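Uracil-dna glycosylase (Deinococcus radiodurans, PDB 4UQM) belongs to the uracil-DNA glycosylase superfamily and binds DNA through contacts with its phosphate backbone. Local coordinates at residues W183-K191 with V201-P209. The protein carries 1 engineered substitution. Sequence-based numbering, arbitrary orientation.
With nucleotides of chain B.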
loop_
_atom_site.group_PDB
_atom_site.type_symbol
_atom_site.label_atom_id
_atom_site.label_comp_id
_atom_site.label_asym_id
_atom_site.label_seq_id
_atom_site.Cartn_x
_atom_site.Cartn_y
_atom_site.Cartn_z
ATOM N N TRP A 183 4.219 -4.246 -6.571
ATOM C CA TRP A 183 3.302 -5.112 -7.287
ATOM C C TRP A 183 2.642 -4.373 -8.432
ATOM O O TRP A 183 1.730 -3.569 -8.200
ATOM C CB TRP A 183 2.199 -5.635 -6.343
ATOM C CG TRP A 183 2.729 -6.769 -5.431
ATOM C CD1 TRP A 183 3.820 -7.576 -5.638
ATOM C CD2 TRP A 183 2.115 -7.221 -4.226
ATOM N NE1 TRP A 183 3.919 -8.522 -4.618
ATOM C CE2 TRP A 183 2.875 -8.305 -3.744
ATOM C CE3 TRP A 183 0.988 -6.830 -3.511
ATOM C CZ2 TRP A 183 2.510 -8.966 -2.557
ATOM C CZ3 TRP A 183 0.662 -7.482 -2.350
ATOM C CH2 TRP A 183 1.427 -8.504 -1.883
ATOM N N GLY A 184 3.070 -4.696 -9.649
ATOM C CA GLY A 184 2.496 -4.149 -10.865
ATOM C C GLY A 184 3.367 -3.105 -11.530
ATOM O O GLY A 184 4.261 -2.488 -10.916
ATOM N N SER A 185 3.058 -2.860 -12.800
ATOM C CA SER A 185 3.877 -1.962 -13.588
ATOM C C SER A 185 3.886 -0.530 -13.035
ATOM O O SER A 185 4.908 0.157 -13.073
ATOM C CB SER A 185 3.402 -1.968 -15.025
ATOM O OG SER A 185 3.538 -3.280 -15.596
ATOM N N TYR A 186 2.728 -0.066 -12.577
ATOM C CA TYR A 186 2.678 1.328 -12.067
ATOM C C TYR A 186 3.462 1.479 -10.752
ATOM O O TYR A 186 4.258 2.438 -10.609
ATOM C CB TYR A 186 1.220 1.806 -11.934
ATOM C CG TYR A 186 0.628 2.066 -13.314
ATOM C CD1 TYR A 186 0.036 1.060 -14.063
ATOM C CD2 TYR A 186 0.789 3.309 -13.944
ATOM C CE1 TYR A 186 -0.421 1.286 -15.323
ATOM C CE2 TYR A 186 0.361 3.542 -15.218
ATOM C CZ TYR A 186 -0.218 2.516 -15.926
ATOM O OH TYR A 186 -0.661 2.723 -17.215
ATOM N N ALA A 187 3.352 0.501 -9.856
ATOM C CA ALA A 187 4.145 0.532 -8.638
ATOM C C ALA A 187 5.641 0.453 -8.950
ATOM O O ALA A 187 6.480 1.080 -8.289
ATOM C CB ALA A 187 3.771 -0.624 -7.738
ATOM N N ARG A 188 6.004 -0.380 -9.925
ATOM C CA ARG A 188 7.404 -0.577 -10.288
ATOM C C ARG A 188 8.108 0.663 -10.830
ATOM O O ARG A 188 9.342 0.708 -10.828
ATOM C CB ARG A 188 7.511 -1.769 -11.217
ATOM C CG ARG A 188 7.230 -3.058 -10.440
ATOM C CD ARG A 188 7.017 -4.235 -11.354
ATOM N NE ARG A 188 8.231 -4.765 -11.905
ATOM C CZ ARG A 188 8.302 -5.892 -12.623
ATOM N NH1 ARG A 188 7.206 -6.571 -12.959
ATOM N NH2 ARG A 188 9.487 -6.316 -13.019
ATOM N N LYS A 189 7.351 1.683 -11.241
ATOM C CA LYS A 189 7.965 2.958 -11.647
ATOM C C LYS A 189 8.740 3.608 -10.486
ATOM O O LYS A 189 9.616 4.431 -10.747
ATOM C CB LYS A 189 6.897 3.927 -12.183
ATOM C CG LYS A 189 6.148 3.432 -13.393
ATOM C CD LYS A 189 5.271 4.465 -14.072
ATOM C CE LYS A 189 4.497 3.833 -15.227
ATOM N NZ LYS A 189 5.323 3.120 -16.201
ATOM N N LYS A 190 8.427 3.233 -9.239
ATOM C CA LYS A 190 9.109 3.804 -8.049
ATOM C C LYS A 190 10.512 3.202 -7.825
ATOM O O LYS A 190 11.275 3.682 -6.964
ATOM C CB LYS A 190 8.320 3.567 -6.759
ATOM C CG LYS A 190 6.882 3.948 -6.719
ATOM C CD LYS A 190 6.678 5.367 -6.915
ATOM C CE LYS A 190 5.261 5.761 -6.494
ATOM N NZ LYS A 190 4.961 7.037 -7.136
ATOM N N LYS A 191 10.844 2.121 -8.547
ATOM C CA LYS A 191 12.086 1.380 -8.221
ATOM C C LYS A 191 13.332 2.244 -8.182
ATOM O O LYS A 191 14.133 2.085 -7.295
ATOM C CB LYS A 191 12.286 0.216 -9.185
ATOM C CG LYS A 191 13.493 -0.640 -8.851
ATOM C CD LYS A 191 13.574 -1.767 -9.846
ATOM C CE LYS A 191 14.808 -2.610 -9.659
ATOM N NZ LYS A 191 14.926 -3.425 -10.904
ATOM N N VAL A 201 14.513 -4.491 -2.678
ATOM C CA VAL A 201 13.377 -4.382 -3.560
ATOM C C VAL A 201 13.000 -5.753 -4.103
ATOM O O VAL A 201 13.850 -6.509 -4.594
ATOM C CB VAL A 201 13.639 -3.438 -4.726
ATOM C CG1 VAL A 201 12.414 -3.329 -5.616
ATOM C CG2 VAL A 201 14.041 -2.076 -4.175
ATOM N N ILE A 202 11.711 -6.057 -3.976
ATOM C CA ILE A 202 11.104 -7.226 -4.566
ATOM C C ILE A 202 10.031 -6.734 -5.516
ATOM O O ILE A 202 9.192 -5.915 -5.134
ATOM C CB ILE A 202 10.500 -8.121 -3.462
ATOM C CG1 ILE A 202 11.599 -8.621 -2.564
ATOM C CG2 ILE A 202 9.734 -9.293 -4.090
ATOM C CD1 ILE A 202 11.117 -9.208 -1.246
ATOM N N GLU A 203 10.040 -7.204 -6.765
ATOM C CA GLU A 203 9.095 -6.692 -7.734
ATOM C C GLU A 203 8.479 -7.827 -8.507
ATOM O O GLU A 203 9.132 -8.825 -8.811
ATOM C CB GLU A 203 9.726 -5.615 -8.631
ATOM C CG GLU A 203 10.763 -6.086 -9.560
ATOM C CD GLU A 203 11.458 -4.918 -10.264
ATOM O OE1 GLU A 203 10.805 -3.939 -10.675
ATOM O OE2 GLU A 203 12.665 -4.914 -10.266
ATOM N N SER A 204 7.222 -7.627 -8.885
ATOM C CA SER A 204 6.519 -8.606 -9.718
ATOM C C SER A 204 5.312 -7.980 -10.357
ATOM O O SER A 204 5.014 -6.809 -10.134
ATOM C CB SER A 204 6.035 -9.823 -8.899
ATOM O OG SER A 204 4.961 -9.486 -8.048
ATOM N N GLY A 205 4.600 -8.777 -11.134
ATOM C CA GLY A 205 3.268 -8.380 -11.531
ATOM C C GLY A 205 2.311 -8.267 -10.344
ATOM O O GLY A 205 2.517 -8.812 -9.242
ATOM N N HIS A 206 1.209 -7.593 -10.596
ATOM C CA HIS A 206 0.179 -7.414 -9.615
ATOM C C HIS A 206 -0.598 -8.699 -9.344
ATOM O O HIS A 206 -0.753 -9.540 -10.235
ATOM C CB HIS A 206 -0.737 -6.282 -10.186
ATOM C CG HIS A 206 -1.725 -5.727 -9.224
ATOM N ND1 HIS A 206 -2.903 -6.370 -8.952
ATOM C CD2 HIS A 206 -1.710 -4.605 -8.459
ATOM C CE1 HIS A 206 -3.592 -5.661 -8.080
ATOM N NE2 HIS A 206 -2.890 -4.587 -7.768
ATOM N N PRO A 207 -1.125 -8.847 -8.116
ATOM C CA PRO A 207 -1.831 -10.117 -7.827
ATOM C C PRO A 207 -3.286 -10.241 -8.377
ATOM O O PRO A 207 -3.919 -11.268 -8.225
ATOM C CB PRO A 207 -1.885 -10.132 -6.305
ATOM C CG PRO A 207 -1.789 -8.670 -5.876
ATOM C CD PRO A 207 -0.843 -8.074 -6.895
ATOM N N SER A 208 -3.807 -9.223 -9.064
ATOM C CA SER A 208 -5.064 -9.337 -9.760
ATOM C C SER A 208 -5.079 -10.591 -10.615
ATOM O O SER A 208 -4.063 -10.939 -11.240
ATOM C CB SER A 208 -5.251 -8.140 -10.712
ATOM O OG SER A 208 -6.445 -8.319 -11.454
ATOM N N PRO A 209 -6.230 -11.252 -10.738
ATOM C CA PRO A 209 -6.320 -12.404 -11.658
ATOM C C PRO A 209 -5.916 -12.012 -13.098
ATOM O O PRO A 209 -5.420 -12.874 -13.822
ATOM C CB PRO A 209 -7.769 -12.830 -11.511
ATOM C CG PRO A 209 -8.468 -11.661 -11.005
ATOM C CD PRO A 209 -7.514 -11.005 -10.059
ATOM P P DT B 11 0.610 -5.438 -14.005
ATOM O OP1 DT B 11 1.503 -6.228 -13.136
ATOM O OP2 DT B 11 0.715 -3.948 -13.976
ATOM O "O5'" DT B 11 0.916 -5.880 -15.520
ATOM C "C5'" DT B 11 1.368 -7.230 -15.762
ATOM C "C4'" DT B 11 1.755 -7.301 -17.222
ATOM O "O4'" DT B 11 0.558 -7.249 -18.049
ATOM C "C3'" DT B 11 2.643 -6.138 -17.674
ATOM O "O3'" DT B 11 3.431 -6.631 -18.750
ATOM C "C2'" DT B 11 1.681 -5.233 -18.413
ATOM C "C1'" DT B 11 0.755 -6.282 -19.032
ATOM N N1 DT B 11 -0.544 -5.813 -19.531
ATOM C C2 DT B 11 -1.014 -6.382 -20.695
ATOM O O2 DT B 11 -0.454 -7.311 -21.249
ATOM N N3 DT B 11 -2.193 -5.857 -21.150
ATOM C C4 DT B 11 -2.930 -4.831 -20.573
ATOM O O4 DT B 11 -3.985 -4.474 -21.078
ATOM C C5 DT B 11 -2.375 -4.276 -19.369
ATOM C C7 DT B 11 -3.109 -3.167 -18.676
ATOM C C6 DT B 11 -1.228 -4.787 -18.909
ATOM P P DG B 10 -6.710 -4.722 -12.389
ATOM O OP1 DG B 10 -6.819 -4.068 -13.679
ATOM O OP2 DG B 10 -7.631 -5.724 -12.032
ATOM O "O5'" DG B 10 -5.247 -5.305 -12.166
ATOM C "C5'" DG B 10 -4.098 -4.679 -12.667
ATOM C "C4'" DG B 10 -3.205 -5.704 -13.322
ATOM O "O4'" DG B 10 -3.985 -6.365 -14.334
ATOM C "C3'" DG B 10 -1.993 -5.115 -14.025
ATOM O "O3'" DG B 10 -0.852 -5.933 -13.767
ATOM C "C2'" DG B 10 -2.408 -5.110 -15.488
ATOM C "C1'" DG B 10 -3.353 -6.283 -15.584
ATOM N N9 DG B 10 -4.387 -6.155 -16.613
ATOM C C8 DG B 10 -5.479 -5.329 -16.588
ATOM N N7 DG B 10 -6.218 -5.421 -17.656
ATOM C C5 DG B 10 -5.568 -6.358 -18.441
ATOM C C6 DG B 10 -5.885 -6.852 -19.730
ATOM O O6 DG B 10 -6.826 -6.549 -20.451
ATOM N N1 DG B 10 -4.959 -7.790 -20.158
ATOM C C2 DG B 10 -3.868 -8.200 -19.439
ATOM N N2 DG B 10 -3.092 -9.118 -20.012
ATOM N N3 DG B 10 -3.548 -7.729 -18.250
ATOM C C4 DG B 10 -4.438 -6.821 -17.813
ATOM P P DA B 8 -15.176 -5.325 -11.418
ATOM O OP1 DA B 8 -16.515 -5.099 -10.819
ATOM O OP2 DA B 8 -14.381 -4.240 -12.062
ATOM O "O5'" DA B 8 -14.245 -6.248 -10.511
ATOM C "C5'" DA B 8 -12.864 -6.309 -10.853
ATOM C "C4'" DA B 8 -12.216 -7.534 -10.256
ATOM O "O4'" DA B 8 -12.525 -8.702 -11.052
ATOM C "C3'" DA B 8 -10.697 -7.420 -10.241
ATOM O "O3'" DA B 8 -10.138 -8.027 -9.085
ATOM C "C2'" DA B 8 -10.250 -8.188 -11.464
ATOM C "C1'" DA B 8 -11.355 -9.209 -11.675
ATOM N N9 DA B 8 -11.651 -9.442 -13.089
ATOM C C8 DA B 8 -11.807 -10.658 -13.709
ATOM N N7 DA B 8 -12.010 -10.568 -15.001
ATOM C C5 DA B 8 -11.966 -9.205 -15.254
ATOM C C6 DA B 8 -12.086 -8.458 -16.439
ATOM N N6 DA B 8 -12.315 -9.005 -17.638
ATOM N N1 DA B 8 -12.000 -7.112 -16.348
ATOM C C2 DA B 8 -11.755 -6.566 -15.148
ATOM N N3 DA B 8 -11.613 -7.164 -13.966
ATOM C C4 DA B 8 -11.726 -8.500 -14.088
HETATM O O HOH W 1 5.691 -10.613 -5.672
#
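P207 CG lies over one face of the W183 indole, 4.0 Å above its plane and offset toward the rim. Over one face of the H206 imidazole lies P207 CD, of the next residue, and over the opposite one C5' of DG10 of chain B, both offset toward the rim, while W183 O sits near its plane at the edge, 3.6 Å from H206 CD2. A water bridges W183 NE1 and S204 OG, accepting from the indole and donating to the hydroxyl, which itself donates to G205 O.

Past the end of the paired strands, where G184 and H206 lie closest, the two segments hold the phosphate of DT11 of chain B. G184 N donates to S204 O, and beyond this tie S185 N donates to OP2 and H206 N to OP1 of DT11 of chain B; S208 OG holds the phosphate of DG10 of chain B.

Farther out, E203 is shared by two cations. R188 NE donates to E203 OE1 at 3.0 Å, from the anti side and 29° out of the carboxylate plane. K191 NZ meets E203 OE2 at 2.8 Å on its syn lone pair. K191 reaches E203 along an extended chain, CG anti to the backbone N (chi1 -176°).

The contact joins parallel strands 179-183 and 200-204 through a beta-alpha-beta unit, strand 200-204 lying at the sheet's edge. F96 and F215 meet the W183 ring edge-to-face, and helix 106-118 packs against W183 and H206.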